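Local coordinates for protein ATP-dependent DNA ligase (Mycobacterium tuberculosis, PDB 6NHX) that uses ATP to seal breaks in double-stranded DNA, working with Ku in the bacterial non-homologous end-joining pathway, at residues G16-L21 against V184-W189; G34-V39 against D78-V83; V194-W199 against L272-R277. The protein carries 1 engineered substitution. One frame throughout, in Å; residues are numbered along the deposited sequence.

Contact 1: residues G16-L21 against V184-W189; sequences GTVAGL and VKDKHW. With ATP (adenosine-5'-triphosphate), chain B.
Over one face of the Asp-186 carboxylate lies the carbonyl of Gly-16, its O standing 3.3 Å above Asp-186 CG, and Thr-17 CA comes down over the same face near OD2. Val-18 N bonds to Asp-186 OD2 at 2.8 Å from the anti side, 27° out of the carboxylate plane toward the face that Gly-16 covers. Two waters add to the grip: one donates to both Asp-186 OD1 and Gly-16 O, a shared donor that would ease their repulsion, and the other joins OD2 to Ala-19 N. Asp-186 CG stands anti to its backbone N (chi1 -171°), which carries the carboxylate out to the loop, where a short acid reaches Val-18 N directly and Ala-19 N through water.

The backbone adds Gly-16 N to Lys-185 O at 3.0 Å, extending the parallel pairing of strands 12-15 and 184-187. Lacking a side chain, Gly-16 lets Val-184 CG1 settle 3.7 Å from its CA. Val-18 CG1 packs beside that methyl, and a type II turn runs from Val-18 to Leu-21; glycine fits its third position because, at phi 121°, a CB on Gly-20 would jam against the preceding carbonyl O.

Strand 184-187 carries the two lysines of nucleotidyltransferase motif V. The extended Lys-185 leaves its other side, and NZ binds ATP O1A at 2.7 Å and O1G at 2.8 Å, bridging alpha and gamma phosphates, while Lys-187 CE lies against O2A. One strand thus serves two chemistries: an acid accepting one loop amide directly and a second through water, and amines that would offset phosphate charge.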
loop_
_atom_site.group_PDB
_atom_site.type_symbol
_atom_site.label_atom_id
_atom_site.label_comp_id
_atom_site.label_asym_id
_atom_site.label_seq_id
_atom_site.Cartn_x
_atom_site.Cartn_y
_atom_site.Cartn_z
ATOM N N GLY A 16 -4.186 -11.796 8.584
ATOM C CA GLY A 16 -4.516 -13.185 8.812
ATOM C C GLY A 16 -4.199 -14.028 7.603
ATOM O O GLY A 16 -3.457 -13.611 6.710
ATOM N N THR A 17 -4.805 -15.206 7.559
ATOM C CA THR A 17 -4.627 -16.151 6.462
ATOM C C THR A 17 -5.977 -16.390 5.808
ATOM O O THR A 17 -6.946 -16.738 6.489
ATOM C CB THR A 17 -4.042 -17.471 6.978
ATOM O OG1 THR A 17 -2.694 -17.247 7.380
ATOM C CG2 THR A 17 -4.048 -18.536 5.889
ATOM N N VAL A 18 -6.045 -16.197 4.487
ATOM C CA VAL A 18 -7.318 -16.349 3.786
ATOM C C VAL A 18 -7.551 -17.747 3.230
ATOM O O VAL A 18 -8.702 -18.082 2.897
ATOM C CB VAL A 18 -7.558 -15.315 2.667
ATOM C CG1 VAL A 18 -7.487 -13.902 3.207
ATOM C CG2 VAL A 18 -6.574 -15.515 1.528
ATOM N N ALA A 19 -6.503 -18.571 3.127
ATOM C CA ALA A 19 -6.666 -19.942 2.683
ATOM C C ALA A 19 -7.315 -20.689 3.832
ATOM O O ALA A 19 -6.775 -20.727 4.942
ATOM C CB ALA A 19 -5.306 -20.559 2.366
ATOM N N GLY A 20 -8.485 -21.261 3.574
ATOM C CA GLY A 20 -9.336 -21.820 4.604
ATOM C C GLY A 20 -10.701 -21.175 4.639
ATOM O O GLY A 20 -11.678 -21.826 5.017
ATOM N N LEU A 21 -10.799 -19.917 4.200
ATOM C CA LEU A 21 -12.080 -19.225 4.146
ATOM C C LEU A 21 -12.890 -19.674 2.931
ATOM O O LEU A 21 -12.339 -19.922 1.852
ATOM C CB LEU A 21 -11.851 -17.713 4.100
ATOM C CG LEU A 21 -11.052 -17.168 5.296
ATOM C CD1 LEU A 21 -10.821 -15.669 5.179
ATOM C CD2 LEU A 21 -11.757 -17.485 6.611
ATOM N N VAL A 184 -9.990 -9.527 6.232
ATOM C CA VAL A 184 -8.748 -10.236 6.536
ATOM C C VAL A 184 -7.766 -9.984 5.399
ATOM O O VAL A 184 -8.092 -10.226 4.230
ATOM C CB VAL A 184 -9.003 -11.741 6.690
ATOM C CG1 VAL A 184 -7.702 -12.449 7.011
ATOM C CG2 VAL A 184 -10.041 -12.002 7.787
ATOM N N LYS A 185 -6.577 -9.484 5.722
ATOM C CA LYS A 185 -5.559 -9.171 4.729
ATOM C C LYS A 185 -4.416 -10.176 4.806
ATOM O O LYS A 185 -3.990 -10.552 5.902
ATOM C CB LYS A 185 -5.022 -7.740 4.885
ATOM C CG LYS A 185 -4.625 -7.367 6.299
ATOM C CD LYS A 185 -3.864 -6.051 6.328
ATOM C CE LYS A 185 -3.351 -5.746 7.725
ATOM N NZ LYS A 185 -2.414 -4.577 7.732
ATOM N N ASP A 186 -3.907 -10.587 3.645
ATOM C CA ASP A 186 -2.964 -11.700 3.544
ATOM C C ASP A 186 -2.074 -11.449 2.334
ATOM O O ASP A 186 -2.580 -11.269 1.229
ATOM C CB ASP A 186 -3.776 -12.998 3.382
ATOM C CG ASP A 186 -2.947 -14.249 3.490
ATOM O OD1 ASP A 186 -1.714 -14.146 3.612
ATOM O OD2 ASP A 186 -3.547 -15.345 3.432
ATOM N N LYS A 187 -0.755 -11.447 2.529
ATOM C CA LYS A 187 0.206 -11.180 1.467
ATOM C C LYS A 187 0.965 -12.449 1.092
ATOM O O LYS A 187 1.216 -13.309 1.937
ATOM C CB LYS A 187 1.216 -10.114 1.919
ATOM C CG LYS A 187 0.591 -8.751 2.192
ATOM C CD LYS A 187 1.632 -7.653 2.136
ATOM C CE LYS A 187 1.302 -6.541 3.106
ATOM N NZ LYS A 187 2.064 -6.669 4.373
ATOM N N HIS A 188 1.376 -12.539 -0.180
ATOM C CA HIS A 188 2.168 -13.677 -0.630
ATOM C C HIS A 188 3.548 -13.695 0.005
ATOM O O HIS A 188 4.073 -14.770 0.314
ATOM C CB HIS A 188 2.306 -13.647 -2.141
ATOM C CG HIS A 188 0.988 -13.626 -2.834
ATOM N ND1 HIS A 188 0.097 -14.672 -2.765
ATOM C CD2 HIS A 188 0.390 -12.669 -3.584
ATOM C CE1 HIS A 188 -0.993 -14.364 -3.443
ATOM N NE2 HIS A 188 -0.838 -13.155 -3.949
ATOM N N TRP A 189 4.167 -12.536 0.192
ATOM C CA TRP A 189 5.535 -12.455 0.690
ATOM C C TRP A 189 5.562 -12.107 2.165
ATOM O O TRP A 189 4.830 -11.223 2.621
ATOM C CB TRP A 189 6.314 -11.368 -0.050
ATOM C CG TRP A 189 6.729 -11.721 -1.434
ATOM C CD1 TRP A 189 6.000 -11.548 -2.580
ATOM C CD2 TRP A 189 7.975 -12.304 -1.830
ATOM N NE1 TRP A 189 6.726 -11.989 -3.668
ATOM C CE2 TRP A 189 7.940 -12.459 -3.231
ATOM C CE3 TRP A 189 9.123 -12.707 -1.132
ATOM C CZ2 TRP A 189 9.000 -13.002 -3.946
ATOM C CZ3 TRP A 189 10.179 -13.245 -1.847
ATOM C CH2 TRP A 189 10.108 -13.388 -3.241
HETATM P PG ATP B . -2.764 -0.884 7.502
HETATM O O1G ATP B . -3.677 -2.092 7.463
HETATM O O2G ATP B . -2.670 -0.190 8.848
HETATM O O3G ATP B . -3.032 0.081 6.361
HETATM P PB ATP B . -0.315 -1.434 5.995
HETATM O O1B ATP B . 1.010 -2.056 6.352
HETATM O O2B ATP B . -0.384 -0.086 5.310
HETATM O O3B ATP B . -1.255 -1.450 7.305
HETATM P PA ATP B . -0.813 -3.904 4.560
HETATM O O1A ATP B . -0.551 -4.786 5.743
HETATM O O2A ATP B . 0.142 -3.714 3.411
HETATM O O3A ATP B . -1.177 -2.454 5.120
HETATM O "O5'" ATP B . -2.315 -4.187 4.026
HETATM C "C5'" ATP B . -2.737 -3.691 2.758
HETATM C "C4'" ATP B . -3.197 -2.233 2.858
HETATM O "O4'" ATP B . -3.802 -1.898 1.609
HETATM C "C3'" ATP B . -4.245 -1.993 3.924
HETATM O "O3'" ATP B . -4.208 -0.619 4.299
HETATM C "C2'" ATP B . -5.508 -2.241 3.148
HETATM O "O2'" ATP B . -6.654 -1.620 3.747
HETATM C "C1'" ATP B . -5.191 -1.630 1.786
HETATM N N9 ATP B . -5.866 -2.342 0.683
HETATM C C8 ATP B . -5.297 -2.734 -0.486
HETATM N N7 ATP B . -6.213 -3.332 -1.296
HETATM C C5 ATP B . -7.384 -3.299 -0.632
HETATM C C6 ATP B . -8.734 -3.774 -0.901
HETATM N N6 ATP B . -9.009 -4.422 -2.038
HETATM N N1 ATP B . -9.670 -3.559 0.035
HETATM C C2 ATP B . -9.414 -2.927 1.187
HETATM N N3 ATP B . -8.192 -2.477 1.511
HETATM C C4 ATP B . -7.160 -2.655 0.657
HETATM O O HOH W 1 -0.688 -14.576 6.305
HETATM O O HOH W 2 -3.661 -17.778 2.257
#

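Contact 2: residues G34-V39 against D78-V83. With ATP (adenosine-5'-triphosphate), chain B.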
loop_
_atom_site.group_PDB
_atom_site.type_symbol
_atom_site.label_atom_id
_atom_site.label_comp_id
_atom_site.label_asym_id
_atom_site.label_seq_id
_atom_site.Cartn_x
_atom_site.Cartn_y
_atom_site.Cartn_z
ATOM N N GLY A 34 -1.060 1.024 -2.685
ATOM C CA GLY A 34 -1.284 2.404 -3.078
ATOM C C GLY A 34 -1.609 3.230 -1.853
ATOM O O GLY A 34 -1.183 2.877 -0.744
ATOM N N TYR A 35 -2.366 4.307 -2.025
ATOM C CA TYR A 35 -2.825 5.124 -0.912
ATOM C C TYR A 35 -4.342 5.009 -0.822
ATOM O O TYR A 35 -5.043 5.154 -1.831
ATOM C CB TYR A 35 -2.444 6.595 -1.085
ATOM C CG TYR A 35 -0.984 6.938 -0.932
ATOM C CD1 TYR A 35 -0.163 6.270 -0.031
ATOM C CD2 TYR A 35 -0.434 7.954 -1.681
ATOM C CE1 TYR A 35 1.180 6.613 0.093
ATOM C CE2 TYR A 35 0.888 8.302 -1.565
ATOM C CZ TYR A 35 1.694 7.634 -0.685
ATOM O OH TYR A 35 3.012 8.019 -0.604
ATOM N N ARG A 36 -4.841 4.765 0.383
ATOM C CA ARG A 36 -6.275 4.638 0.606
ATOM C C ARG A 36 -6.953 5.993 0.477
ATOM O O ARG A 36 -6.499 6.988 1.051
ATOM C CB ARG A 36 -6.497 4.093 2.014
ATOM C CG ARG A 36 -7.942 3.751 2.304
ATOM C CD ARG A 36 -8.340 2.449 1.642
ATOM N NE ARG A 36 -9.638 1.973 2.102
ATOM C CZ ARG A 36 -9.825 1.235 3.189
ATOM N NH1 ARG A 36 -8.792 0.870 3.935
ATOM N NH2 ARG A 36 -11.047 0.852 3.524
ATOM N N LEU A 37 -8.065 6.034 -0.259
ATOM C CA LEU A 37 -8.820 7.267 -0.417
ATOM C C LEU A 37 -10.306 7.005 -0.254
ATOM O O LEU A 37 -10.832 6.015 -0.767
ATOM C CB LEU A 37 -8.615 7.894 -1.796
ATOM C CG LEU A 37 -7.255 8.534 -2.065
ATOM C CD1 LEU A 37 -7.250 9.172 -3.440
ATOM C CD2 LEU A 37 -6.880 9.551 -0.987
ATOM N N LEU A 38 -10.976 7.911 0.451
ATOM C CA LEU A 38 -12.425 8.041 0.387
ATOM C C LEU A 38 -12.727 9.163 -0.595
ATOM O O LEU A 38 -12.102 10.229 -0.540
ATOM C CB LEU A 38 -13.023 8.348 1.764
ATOM C CG LEU A 38 -12.812 7.247 2.817
ATOM C CD1 LEU A 38 -13.389 7.686 4.148
ATOM C CD2 LEU A 38 -13.435 5.922 2.385
ATOM N N VAL A 39 -13.670 8.919 -1.497
ATOM C CA VAL A 39 -13.935 9.816 -2.618
ATOM C C VAL A 39 -15.403 10.222 -2.583
ATOM O O VAL A 39 -16.289 9.359 -2.631
ATOM C CB VAL A 39 -13.610 9.146 -3.958
ATOM C CG1 VAL A 39 -14.008 10.053 -5.140
ATOM C CG2 VAL A 39 -12.131 8.744 -4.014
ATOM N N ASP A 78 -15.017 4.123 -1.654
ATOM C CA ASP A 78 -13.803 3.736 -0.951
ATOM C C ASP A 78 -12.933 2.980 -1.939
ATOM O O ASP A 78 -13.434 2.174 -2.724
ATOM C CB ASP A 78 -14.188 2.827 0.216
ATOM C CG ASP A 78 -13.026 2.486 1.139
ATOM O OD1 ASP A 78 -11.910 3.036 1.002
ATOM O OD2 ASP A 78 -13.254 1.635 2.032
ATOM N N GLY A 79 -11.631 3.235 -1.910
ATOM C CA GLY A 79 -10.747 2.518 -2.801
ATOM C C GLY A 79 -9.312 2.937 -2.599
ATOM O O GLY A 79 -8.959 3.536 -1.581
ATOM N N GLU A 80 -8.496 2.636 -3.605
ATOM C CA GLU A 80 -7.057 2.869 -3.545
ATOM C C GLU A 80 -6.637 3.735 -4.722
ATOM O O GLU A 80 -7.000 3.443 -5.864
ATOM C CB GLU A 80 -6.299 1.536 -3.620
ATOM C CG GLU A 80 -4.892 1.578 -3.058
ATOM C CD GLU A 80 -4.846 1.189 -1.595
ATOM O OE1 GLU A 80 -5.907 0.864 -1.031
ATOM O OE2 GLU A 80 -3.748 1.200 -1.008
ATOM N N ALA A 81 -5.871 4.791 -4.454
ATOM C CA ALA A 81 -5.153 5.471 -5.523
ATOM C C ALA A 81 -3.895 4.669 -5.818
ATOM O O ALA A 81 -3.168 4.287 -4.898
ATOM C CB ALA A 81 -4.791 6.893 -5.105
ATOM N N VAL A 82 -3.660 4.386 -7.101
ATOM C CA VAL A 82 -2.581 3.502 -7.517
ATOM C C VAL A 82 -1.819 4.095 -8.693
ATOM O O VAL A 82 -2.359 4.853 -9.514
ATOM C CB VAL A 82 -3.057 2.077 -7.874
ATOM C CG1 VAL A 82 -3.653 1.369 -6.663
ATOM C CG2 VAL A 82 -4.064 2.150 -9.034
ATOM N N VAL A 83 -0.552 3.712 -8.767
ATOM C CA VAL A 83 0.287 3.909 -9.936
ATOM C C VAL A 83 0.719 2.527 -10.392
ATOM O O VAL A 83 1.265 1.751 -9.599
ATOM C CB VAL A 83 1.512 4.794 -9.622
ATOM C CG1 VAL A 83 2.498 4.835 -10.794
ATOM C CG2 VAL A 83 1.095 6.194 -9.213
HETATM P PG ATP B . -2.764 -0.884 7.502
HETATM O O1G ATP B . -3.677 -2.092 7.463
HETATM O O2G ATP B . -2.670 -0.190 8.848
HETATM O O3G ATP B . -3.032 0.081 6.361
HETATM P PB ATP B . -0.315 -1.434 5.995
HETATM O O1B ATP B . 1.010 -2.056 6.352
HETATM O O2B ATP B . -0.384 -0.086 5.310
HETATM O O3B ATP B . -1.255 -1.450 7.305
HETATM P PA ATP B . -0.813 -3.904 4.560
HETATM O O1A ATP B . -0.551 -4.786 5.743
HETATM O O2A ATP B . 0.142 -3.714 3.411
HETATM O O3A ATP B . -1.177 -2.454 5.120
HETATM O "O5'" ATP B . -2.315 -4.187 4.026
HETATM C "C5'" ATP B . -2.737 -3.691 2.758
HETATM C "C4'" ATP B . -3.197 -2.233 2.858
HETATM O "O4'" ATP B . -3.802 -1.898 1.609
HETATM C "C3'" ATP B . -4.245 -1.993 3.924
HETATM O "O3'" ATP B . -4.208 -0.619 4.299
HETATM C "C2'" ATP B . -5.508 -2.241 3.148
HETATM O "O2'" ATP B . -6.654 -1.620 3.747
HETATM C "C1'" ATP B . -5.191 -1.630 1.786
HETATM N N9 ATP B . -5.866 -2.342 0.683
HETATM C C8 ATP B . -5.297 -2.734 -0.486
HETATM N N7 ATP B . -6.213 -3.332 -1.296
HETATM C C5 ATP B . -7.384 -3.299 -0.632
HETATM C C6 ATP B . -8.734 -3.774 -0.901
HETATM N N6 ATP B . -9.009 -4.422 -2.038
HETATM N N1 ATP B . -9.670 -3.559 0.035
HETATM C C2 ATP B . -9.414 -2.927 1.187
HETATM N N3 ATP B . -8.192 -2.477 1.511
HETATM C C4 ATP B . -7.160 -2.655 0.657
#
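Arg-36 and Asp-78 form a side-on salt bridge, NE to OD1 at 2.7 Å and NH2 to OD2 at 2.8 Å, each carboxylate oxygen taking its nitrogen on the syn side. Guanidinium and carboxylate lie only 12° apart, and this near-coplanar grip fixes the rotation of the arginine, whose chain bends about CB-CG (chi2 76°). Met-11 O also takes a bond from NH2, and Tyr-174 OH one with OD2. ATP N3 lies above one guanidinium face, offset toward the NH1 rim, and NH1 approaches ribose O2' at 3.3 Å.

Backbone bonds pair the antiparallel strands: Tyr-35 with Ala-81 and Leu-37 with Gly-79, two bonds each. Gly-34, the glycine of motif I, brings its CA within 3.2 Å of Ala-81 O in a CH...O contact; a CB here would collide with that oxygen.

Apolar packing is slight; Leu-37 CD1 meets Ala-81 CB at 3.7 Å on the face turned from ATP. On the nucleotide face Glu-80, in the Asp-Gly-Glu of motif III, brings OE1 to 3.6 Å from ATP N9, buried without a hydrogen-bonding partner in the model.

Strand 45-50 flanks 35-42, strand 105-114 flanks 74-82, and Tyr-35 leans on helix 92-96.

Contact 3: residues V194-W199 against L272-R277; sequences VVIGGW and LVAEVR
Val-194 and Ala-274 pair in the OB-fold domain, where strands 190-201 and 273-278 run antiparallel. Each amide bonds to the other's carbonyl, Val-194 N to Ala-274 O and Ala-274 N to Val-194 O, both at 2.8 Å. Two residues on, Ile-196 N reaches Leu-272 O at 3.0 Å. Between these bonds sit CH...O contacts, including Val-195 CA to Leu-272 O.

Beta-branched residues suit the extended backbone, and their methyls pack together although the short strand axes are 116° apart. Val-194 CG1 stands anti to the carbonyl carbon (chi1 -63°), which sends CG1 to Val-276 CG2 at 4.2 Å, the side chains crossing at about a right angle, and CG2 to Ala-274 CB; the small alanine leaves room for Ile-196 CD1 as well. Val-195 and Val-273 meet loosely on the opposite face.

Farther out, Met-213 covers Val-194 and Val-276, Leu-243 of helix 235-243 covers Ile-196 and Leu-272, and Trp-292 backs Ala-274. Gly-197 and Gly-198 form a classic beta bulge opposite Leu-212. Arg-277 salt-bridges Glu-163 in the nucleotidyltransferase domain, consistent with a closed conformation. Beyond the last direct bond, a water donates to Ile-196 O at 2.7 Å and accepts from Leu-272 N.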
loop_
_atom_site.group_PDB
_atom_site.type_symbol
_atom_site.label_atom_id
_atom_site.label_comp_id
_atom_site.label_asym_id
_atom_site.label_seq_id
_atom_site.Cartn_x
_atom_site.Cartn_y
_atom_site.Cartn_z
ATOM N N VAL A 194 12.545 -2.441 8.216
ATOM C CA VAL A 194 13.980 -2.255 8.400
ATOM C C VAL A 194 14.262 -0.767 8.518
ATOM O O VAL A 194 13.452 0.072 8.125
ATOM C CB VAL A 194 14.817 -2.866 7.253
ATOM C CG1 VAL A 194 14.641 -4.382 7.181
ATOM C CG2 VAL A 194 14.450 -2.211 5.933
ATOM N N VAL A 195 15.416 -0.433 9.087
ATOM C CA VAL A 195 15.899 0.944 9.133
ATOM C C VAL A 195 17.022 1.101 8.117
ATOM O O VAL A 195 17.894 0.227 7.997
ATOM C CB VAL A 195 16.357 1.321 10.555
ATOM C CG1 VAL A 195 16.984 2.720 10.594
ATOM C CG2 VAL A 195 15.186 1.221 11.517
ATOM N N ILE A 196 16.990 2.196 7.358
ATOM C CA ILE A 196 18.032 2.462 6.374
ATOM C C ILE A 196 19.262 3.020 7.073
ATOM O O ILE A 196 19.177 4.009 7.811
ATOM C CB ILE A 196 17.521 3.433 5.302
ATOM C CG1 ILE A 196 16.285 2.844 4.612
ATOM C CG2 ILE A 196 18.629 3.720 4.317
ATOM C CD1 ILE A 196 15.578 3.829 3.688
ATOM N N GLY A 197 20.416 2.385 6.849
ATOM C CA GLY A 197 21.656 2.894 7.402
ATOM C C GLY A 197 22.636 3.485 6.408
ATOM O O GLY A 197 23.624 4.119 6.784
ATOM N N GLY A 198 22.351 3.301 5.123
ATOM C CA GLY A 198 23.200 3.875 4.095
ATOM C C GLY A 198 22.636 3.556 2.730
ATOM O O GLY A 198 21.678 2.794 2.587
ATOM N N TRP A 199 23.248 4.163 1.716
ATOM C CA TRP A 199 22.777 3.933 0.357
ATOM C C TRP A 199 23.938 3.945 -0.623
ATOM O O TRP A 199 24.961 4.587 -0.392
ATOM C CB TRP A 199 21.696 4.945 -0.072
ATOM C CG TRP A 199 22.152 6.370 -0.114
ATOM C CD1 TRP A 199 22.117 7.274 0.911
ATOM C CD2 TRP A 199 22.679 7.072 -1.249
ATOM N NE1 TRP A 199 22.600 8.491 0.489
ATOM C CE2 TRP A 199 22.959 8.393 -0.830
ATOM C CE3 TRP A 199 22.953 6.710 -2.573
ATOM C CZ2 TRP A 199 23.493 9.352 -1.691
ATOM C CZ3 TRP A 199 23.487 7.665 -3.427
ATOM C CH2 TRP A 199 23.750 8.970 -2.982
ATOM N N LEU A 272 15.029 6.499 9.085
ATOM C CA LEU A 272 13.987 6.131 8.129
ATOM C C LEU A 272 13.684 4.640 8.169
ATOM O O LEU A 272 14.593 3.810 8.041
ATOM C CB LEU A 272 14.417 6.492 6.710
ATOM C CG LEU A 272 14.537 7.958 6.316
ATOM C CD1 LEU A 272 14.739 8.034 4.815
ATOM C CD2 LEU A 272 13.309 8.742 6.741
ATOM N N VAL A 273 12.414 4.310 8.309
ATOM C CA VAL A 273 11.923 2.941 8.231
ATOM C C VAL A 273 11.475 2.659 6.803
ATOM O O VAL A 273 10.874 3.513 6.133
ATOM C CB VAL A 273 10.771 2.728 9.233
ATOM C CG1 VAL A 273 10.223 1.313 9.163
ATOM C CG2 VAL A 273 11.226 3.069 10.637
ATOM N N ALA A 274 11.768 1.464 6.328
ATOM C CA ALA A 274 11.272 0.959 5.061
ATOM C C ALA A 274 10.715 -0.436 5.278
ATOM O O ALA A 274 10.973 -1.083 6.293
ATOM C CB ALA A 274 12.391 0.883 4.029
ATOM N N GLU A 275 9.936 -0.906 4.315
ATOM C CA GLU A 275 9.437 -2.269 4.322
ATOM C C GLU A 275 10.038 -3.013 3.147
ATOM O O GLU A 275 10.079 -2.485 2.028
ATOM C CB GLU A 275 7.914 -2.295 4.216
ATOM C CG GLU A 275 7.233 -2.687 5.501
ATOM C CD GLU A 275 5.730 -2.638 5.385
ATOM O OE1 GLU A 275 5.048 -3.129 6.307
ATOM O OE2 GLU A 275 5.233 -2.109 4.371
ATOM N N VAL A 276 10.519 -4.223 3.406
ATOM C CA VAL A 276 11.018 -5.074 2.342
ATOM C C VAL A 276 10.340 -6.434 2.421
ATOM O O VAL A 276 9.913 -6.886 3.490
ATOM C CB VAL A 276 12.554 -5.200 2.387
ATOM C CG1 VAL A 276 13.202 -3.811 2.271
ATOM C CG2 VAL A 276 12.981 -5.871 3.653
ATOM N N ARG A 277 10.223 -7.079 1.271
ATOM C CA ARG A 277 9.796 -8.464 1.193
ATOM C C ARG A 277 11.028 -9.351 1.236
ATOM O O ARG A 277 12.122 -8.935 0.868
ATOM C CB ARG A 277 9.075 -8.707 -0.126
ATOM C CG ARG A 277 7.925 -7.739 -0.405
ATOM C CD ARG A 277 7.318 -8.024 -1.760
ATOM N NE ARG A 277 6.480 -6.925 -2.228
ATOM C CZ ARG A 277 6.938 -5.896 -2.923
ATOM N NH1 ARG A 277 8.228 -5.813 -3.238
ATOM N NH2 ARG A 277 6.097 -4.949 -3.303
HETATM O O HOH W 3 17.657 6.250 7.803
#

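Contacts 2 and 3 are buried strand pairings, whereas contact 1, a loop against a strand, is only partly buried. Contacts 1 and 2 belong to two different sheets of the nucleotidyltransferase domain and approach ATP from separate sides, contact 1 offering lysines to the phosphates and contact 2 lining the nucleoside with an arginine and a glutamate. Their nearest atoms are about 9 Å apart. Contact 3 lies in the OB domain and is almost wholly apolar beyond its backbone bonds. Strand 184-187 of contact 1 is followed directly by strand 190-201 of contact 3, and at this junction Trp-189 CG packs 3.8 Å from Arg-277 CD, joining contacts 1 and 3.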